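Long-range contact in mannan endo-1,4-beta-mannosidase (Mytilus edulis, PDB 2C0H), which hydrolyses internal beta-1,4-mannosidic linkages in the backbones of mannans, galactomannans and glucomannans: residues 48-62 / 95-107. The protein carries 3 engineered substitutions. Sequence-based numbering, arbitrary orientation.
Sequences ESTLSDMQSHGGNSV and AYLHAAQRHNILI. Unlike the reference sequence in segment 48-62: Met54 (reference Ile).
Leu51 drives its branched end into a hollow formed by Tyr96, Ala99, Ala100 and Ile105, joining two successive helix-to-strand units of the TIM barrel. Helices 48-56 and 95-102 run nearly parallel, 24° apart, and each ends in a Schellman motif before its chain enters neighbouring parallel strands. With only methyls at Ala99 and Ala100, CD1 of Leu51 can come within 3.7 Å of Ala100 N, while CD2 meets Ile105 CD1 at 3.8 Å. Ile105 is suited to the corner between helices and sheet because its two branches diverge. CG1 anti to the carbonyl carbon (chi1 -72°) and an extended chi2 carry CD1 to helix 48-56 at Leu51 O and Met54 CB, whereas CG2 abuts Val62 CG2 at 3.8 Å.

Toward the outer side, His103 lays one ring face against Leu51 CB and the backbone at Ser52, and its two ring nitrogens bond two side chains of helix 48-56, two turns apart. ND1 donates to Gln55 OE1 (2.9 Å), and NE2 to Glu48 OE2 (2.6 Å); with both nitrogens donating, the ring is probably protonated, which the nearby carboxylate would favour. A leucine in place of His103 would probably leave the Glu48 carboxylate and the Gln55 amide oxygen without these donors. In the sheet, Leu106 N donates to Asn60 O, and Val62 N donates to Leu106 O at 2.9 Å.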
loop_
_atom_site.group_PDB
_atom_site.type_symbol
_atom_site.label_atom_id
_atom_site.label_comp_id
_atom_site.label_asym_id
_atom_site.label_seq_id
_atom_site.Cartn_x
_atom_site.Cartn_y
_atom_site.Cartn_z
ATOM N N GLU A 48 8.871 -17.117 6.338
ATOM C CA GLU A 48 9.653 -17.927 5.386
ATOM C C GLU A 48 8.791 -18.972 4.685
ATOM O O GLU A 48 8.952 -19.210 3.484
ATOM C CB GLU A 48 10.854 -18.605 6.076
ATOM C CG GLU A 48 11.537 -19.711 5.274
ATOM C CD GLU A 48 12.168 -19.240 3.967
ATOM O OE1 GLU A 48 12.585 -18.059 3.872
ATOM O OE2 GLU A 48 12.252 -20.070 3.027
ATOM N N SER A 49 7.869 -19.589 5.415
ATOM C CA SER A 49 7.003 -20.579 4.774
ATOM C C SER A 49 6.075 -19.904 3.759
ATOM O O SER A 49 5.758 -20.487 2.723
ATOM C CB SER A 49 6.218 -21.395 5.801
ATOM O OG SER A 49 5.303 -20.615 6.516
ATOM N N THR A 50 5.635 -18.676 4.056
ATOM C CA THR A 50 4.783 -17.917 3.131
ATOM C C THR A 50 5.551 -17.622 1.840
ATOM O O THR A 50 5.000 -17.762 0.745
ATOM C CB THR A 50 4.260 -16.600 3.772
ATOM O OG1 THR A 50 3.416 -16.903 4.890
ATOM C CG2 THR A 50 3.476 -15.778 2.788
ATOM N N LEU A 51 6.802 -17.197 1.975
ATOM C CA LEU A 51 7.660 -16.952 0.810
ATOM C C LEU A 51 7.862 -18.209 -0.043
ATOM O O LEU A 51 7.831 -18.133 -1.266
ATOM C CB LEU A 51 9.024 -16.421 1.235
ATOM C CG LEU A 51 9.088 -15.044 1.885
ATOM C CD1 LEU A 51 10.499 -14.832 2.419
ATOM C CD2 LEU A 51 8.694 -13.944 0.902
ATOM N N SER A 52 8.085 -19.346 0.613
ATOM C CA SER A 52 8.294 -20.618 -0.084
ATOM C C SER A 52 7.055 -21.001 -0.886
ATOM O O SER A 52 7.166 -21.355 -2.075
ATOM C CB SER A 52 8.630 -21.734 0.910
ATOM O OG SER A 52 8.819 -22.968 0.228
ATOM N N ASP A 53 5.893 -20.946 -0.230
ATOM C CA ASP A 53 4.587 -21.225 -0.861
ATOM C C ASP A 53 4.393 -20.353 -2.098
ATOM O O ASP A 53 4.002 -20.828 -3.164
ATOM C CB ASP A 53 3.423 -20.941 0.101
ATOM C CG ASP A 53 3.270 -21.974 1.212
ATOM O OD1 ASP A 53 4.007 -22.984 1.228
ATOM O OD2 ASP A 53 2.388 -21.754 2.090
ATOM N N MET A 54 4.654 -19.061 -1.947
ATOM C CA MET A 54 4.423 -18.122 -3.030
ATOM C C MET A 54 5.346 -18.346 -4.207
ATOM O O MET A 54 4.879 -18.362 -5.340
ATOM C CB MET A 54 4.503 -16.688 -2.533
ATOM C CG MET A 54 3.303 -16.326 -1.699
ATOM S SD MET A 54 3.390 -14.646 -1.108
ATOM C CE MET A 54 3.679 -13.790 -2.666
ATOM N N GLN A 55 6.636 -18.547 -3.957
ATOM C CA GLN A 55 7.582 -18.811 -5.039
ATOM C C GLN A 55 7.157 -20.023 -5.849
ATOM O O GLN A 55 7.166 -19.985 -7.080
ATOM C CB GLN A 55 9.017 -19.013 -4.538
ATOM C CG GLN A 55 9.990 -19.270 -5.702
ATOM C CD GLN A 55 11.445 -19.322 -5.307
ATOM O OE1 GLN A 55 11.804 -19.800 -4.237
ATOM N NE2 GLN A 55 12.305 -18.856 -6.207
ATOM N N SER A 56 6.764 -21.084 -5.163
ATOM C CA SER A 56 6.367 -22.286 -5.882
ATOM C C SER A 56 5.066 -22.109 -6.700
ATOM O O SER A 56 4.857 -22.853 -7.666
ATOM C CB SER A 56 6.284 -23.476 -4.927
ATOM O OG SER A 56 5.230 -23.340 -4.010
ATOM N N HIS A 57 4.200 -21.156 -6.329
ATOM C CA HIS A 57 2.957 -20.866 -7.079
ATOM C C HIS A 57 3.022 -19.633 -7.985
ATOM O O HIS A 57 2.007 -19.149 -8.459
ATOM C CB HIS A 57 1.787 -20.731 -6.117
ATOM C CG HIS A 57 1.411 -22.023 -5.477
ATOM N ND1 HIS A 57 2.097 -22.543 -4.406
ATOM C CD2 HIS A 57 0.431 -22.911 -5.772
ATOM C CE1 HIS A 57 1.560 -23.705 -4.067
ATOM N NE2 HIS A 57 0.549 -23.949 -4.881
ATOM N N GLY A 58 4.215 -19.112 -8.203
ATOM C CA GLY A 58 4.397 -18.025 -9.152
ATOM C C GLY A 58 4.127 -16.602 -8.686
ATOM O O GLY A 58 4.066 -15.709 -9.519
ATOM N N GLY A 59 3.975 -16.391 -7.385
ATOM C CA GLY A 59 3.837 -15.038 -6.823
ATOM C C GLY A 59 5.195 -14.377 -6.775
ATOM O O GLY A 59 6.224 -15.054 -6.614
ATOM N N ASN A 60 5.201 -13.049 -6.880
ATOM C CA ASN A 60 6.443 -12.280 -6.926
ATOM C C ASN A 60 6.482 -11.117 -5.949
ATOM O O ASN A 60 7.459 -10.359 -5.949
ATOM C CB ASN A 60 6.717 -11.767 -8.350
ATOM C CG ASN A 60 5.626 -10.845 -8.896
ATOM O OD1 ASN A 60 4.963 -10.106 -8.159
ATOM N ND2 ASN A 60 5.455 -10.863 -10.220
ATOM N N SER A 61 5.457 -10.956 -5.119
ATOM C CA SER A 61 5.431 -9.825 -4.187
ATOM C C SER A 61 4.527 -10.042 -2.991
ATOM O O SER A 61 3.510 -10.734 -3.083
ATOM C CB SER A 61 5.052 -8.526 -4.904
ATOM O OG SER A 61 3.957 -8.691 -5.772
ATOM N N VAL A 62 4.902 -9.416 -1.878
ATOM C CA VAL A 62 4.174 -9.506 -0.611
ATOM C C VAL A 62 4.043 -8.094 -0.040
ATOM O O VAL A 62 5.031 -7.345 -0.052
ATOM C CB VAL A 62 4.896 -10.410 0.427
ATOM C CG1 VAL A 62 4.137 -10.466 1.734
ATOM C CG2 VAL A 62 5.083 -11.802 -0.101
ATOM N N ALA A 95 16.926 -8.803 7.402
ATOM C CA ALA A 95 16.936 -10.278 7.421
ATOM C C ALA A 95 15.774 -10.805 6.597
ATOM O O ALA A 95 15.929 -11.780 5.862
ATOM C CB ALA A 95 16.870 -10.814 8.825
ATOM N N TYR A 96 14.610 -10.178 6.748
ATOM C CA TYR A 96 13.419 -10.548 5.970
ATOM C C TYR A 96 13.650 -10.305 4.493
ATOM O O TYR A 96 13.329 -11.140 3.657
ATOM C CB TYR A 96 12.167 -9.800 6.462
ATOM C CG TYR A 96 10.877 -10.144 5.730
ATOM C CD1 TYR A 96 10.509 -11.472 5.503
ATOM C CD2 TYR A 96 9.998 -9.153 5.313
ATOM C CE1 TYR A 96 9.321 -11.779 4.843
ATOM C CE2 TYR A 96 8.813 -9.462 4.659
ATOM C CZ TYR A 96 8.477 -10.779 4.427
ATOM O OH TYR A 96 7.280 -11.072 3.777
ATOM N N LEU A 97 14.208 -9.150 4.161
ATOM C CA LEU A 97 14.522 -8.860 2.761
ATOM C C LEU A 97 15.505 -9.880 2.150
ATOM O O LEU A 97 15.358 -10.232 0.981
ATOM C CB LEU A 97 15.031 -7.411 2.609
ATOM C CG LEU A 97 13.962 -6.330 2.814
ATOM C CD1 LEU A 97 14.653 -4.974 3.012
ATOM C CD2 LEU A 97 12.955 -6.256 1.657
ATOM N N HIS A 98 16.483 -10.360 2.928
ATOM C CA HIS A 98 17.432 -11.374 2.435
ATOM C C HIS A 98 16.712 -12.691 2.187
ATOM O O HIS A 98 16.986 -13.350 1.196
ATOM C CB HIS A 98 18.591 -11.607 3.395
ATOM C CG HIS A 98 19.574 -10.482 3.462
ATOM N ND1 HIS A 98 19.631 -9.468 2.532
ATOM C CD2 HIS A 98 20.556 -10.230 4.356
ATOM C CE1 HIS A 98 20.604 -8.632 2.857
ATOM N NE2 HIS A 98 21.177 -9.070 3.962
ATOM N N ALA A 99 15.792 -13.063 3.071
ATOM C CA ALA A 99 14.959 -14.258 2.851
ATOM C C ALA A 99 14.100 -14.142 1.590
ATOM O O ALA A 99 13.999 -15.088 0.802
ATOM C CB ALA A 99 14.086 -14.516 4.075
ATOM N N ALA A 100 13.491 -12.979 1.382
ATOM C CA ALA A 100 12.661 -12.730 0.204
ATOM C C ALA A 100 13.507 -12.826 -1.077
ATOM O O ALA A 100 13.089 -13.431 -2.064
ATOM C CB ALA A 100 11.981 -11.360 0.300
ATOM N N GLN A 101 14.717 -12.276 -1.040
ATOM C CA GLN A 101 15.619 -12.296 -2.191
ATOM C C GLN A 101 15.936 -13.728 -2.616
ATOM O O GLN A 101 15.978 -14.014 -3.800
ATOM C CB GLN A 101 16.915 -11.548 -1.867
ATOM C CG GLN A 101 17.806 -11.350 -3.059
ATOM C CD GLN A 101 19.057 -10.562 -2.744
ATOM O OE1 GLN A 101 19.111 -9.815 -1.764
ATOM N NE2 GLN A 101 20.066 -10.703 -3.591
ATOM N N ARG A 102 16.129 -14.609 -1.637
ATOM C CA ARG A 102 16.451 -16.016 -1.900
ATOM C C ARG A 102 15.300 -16.711 -2.638
ATOM O O ARG A 102 15.531 -17.735 -3.315
ATOM C CB ARG A 102 16.789 -16.758 -0.596
ATOM C CG ARG A 102 18.147 -16.386 -0.001
ATOM C CD ARG A 102 18.588 -17.305 1.127
ATOM N NE ARG A 102 17.824 -17.130 2.356
ATOM C CZ ARG A 102 18.119 -16.272 3.335
ATOM N NH1 ARG A 102 19.170 -15.467 3.256
ATOM N NH2 ARG A 102 17.337 -16.214 4.402
ATOM N N HIS A 103 14.086 -16.161 -2.517
ATOM C CA HIS A 103 12.874 -16.683 -3.189
ATOM C C HIS A 103 12.360 -15.817 -4.364
ATOM O O HIS A 103 11.238 -16.015 -4.854
ATOM C CB HIS A 103 11.750 -16.858 -2.158
ATOM C CG HIS A 103 12.017 -17.923 -1.142
ATOM N ND1 HIS A 103 11.738 -19.254 -1.374
ATOM C CD2 HIS A 103 12.536 -17.860 0.105
ATOM C CE1 HIS A 103 12.066 -19.962 -0.308
ATOM N NE2 HIS A 103 12.553 -19.140 0.604
ATOM N N ASN A 104 13.164 -14.847 -4.806
ATOM C CA ASN A 104 12.793 -13.885 -5.853
ATOM C C ASN A 104 11.454 -13.151 -5.636
ATOM O O ASN A 104 10.651 -13.016 -6.560
ATOM C CB ASN A 104 12.802 -14.553 -7.241
ATOM C CG ASN A 104 14.188 -14.670 -7.827
ATOM O OD1 ASN A 104 14.978 -13.725 -7.801
ATOM N ND2 ASN A 104 14.486 -15.831 -8.389
ATOM N N ILE A 105 11.233 -12.663 -4.419
ATOM C CA ILE A 105 9.995 -11.950 -4.073
ATOM C C ILE A 105 10.309 -10.522 -3.625
ATOM O O ILE A 105 11.268 -10.322 -2.883
ATOM C CB ILE A 105 9.235 -12.734 -2.991
ATOM C CG1 ILE A 105 8.632 -13.996 -3.647
ATOM C CG2 ILE A 105 8.170 -11.891 -2.362
ATOM C CD1 ILE A 105 7.999 -14.954 -2.672
ATOM N N LEU A 106 9.531 -9.564 -4.124
ATOM C CA LEU A 106 9.618 -8.151 -3.721
ATOM C C LEU A 106 8.692 -7.853 -2.552
ATOM O O LEU A 106 7.512 -8.232 -2.553
ATOM C CB LEU A 106 9.230 -7.244 -4.886
ATOM C CG LEU A 106 10.142 -7.233 -6.104
ATOM C CD1 LEU A 106 9.447 -6.520 -7.253
ATOM C CD2 LEU A 106 11.494 -6.561 -5.790
ATOM N N ILE A 107 9.197 -7.089 -1.589
ATOM C CA ILE A 107 8.425 -6.715 -0.418
ATOM C C ILE A 107 7.978 -5.251 -0.466
ATOM O O ILE A 107 8.781 -4.354 -0.759
ATOM C CB ILE A 107 9.267 -6.960 0.888
ATOM C CG1 ILE A 107 9.782 -8.407 0.973
ATOM C CG2 ILE A 107 8.512 -6.571 2.143
ATOM C CD1 ILE A 107 8.710 -9.477 0.874
HETATM O O HOH W 1 8.948 -16.016 -6.762
#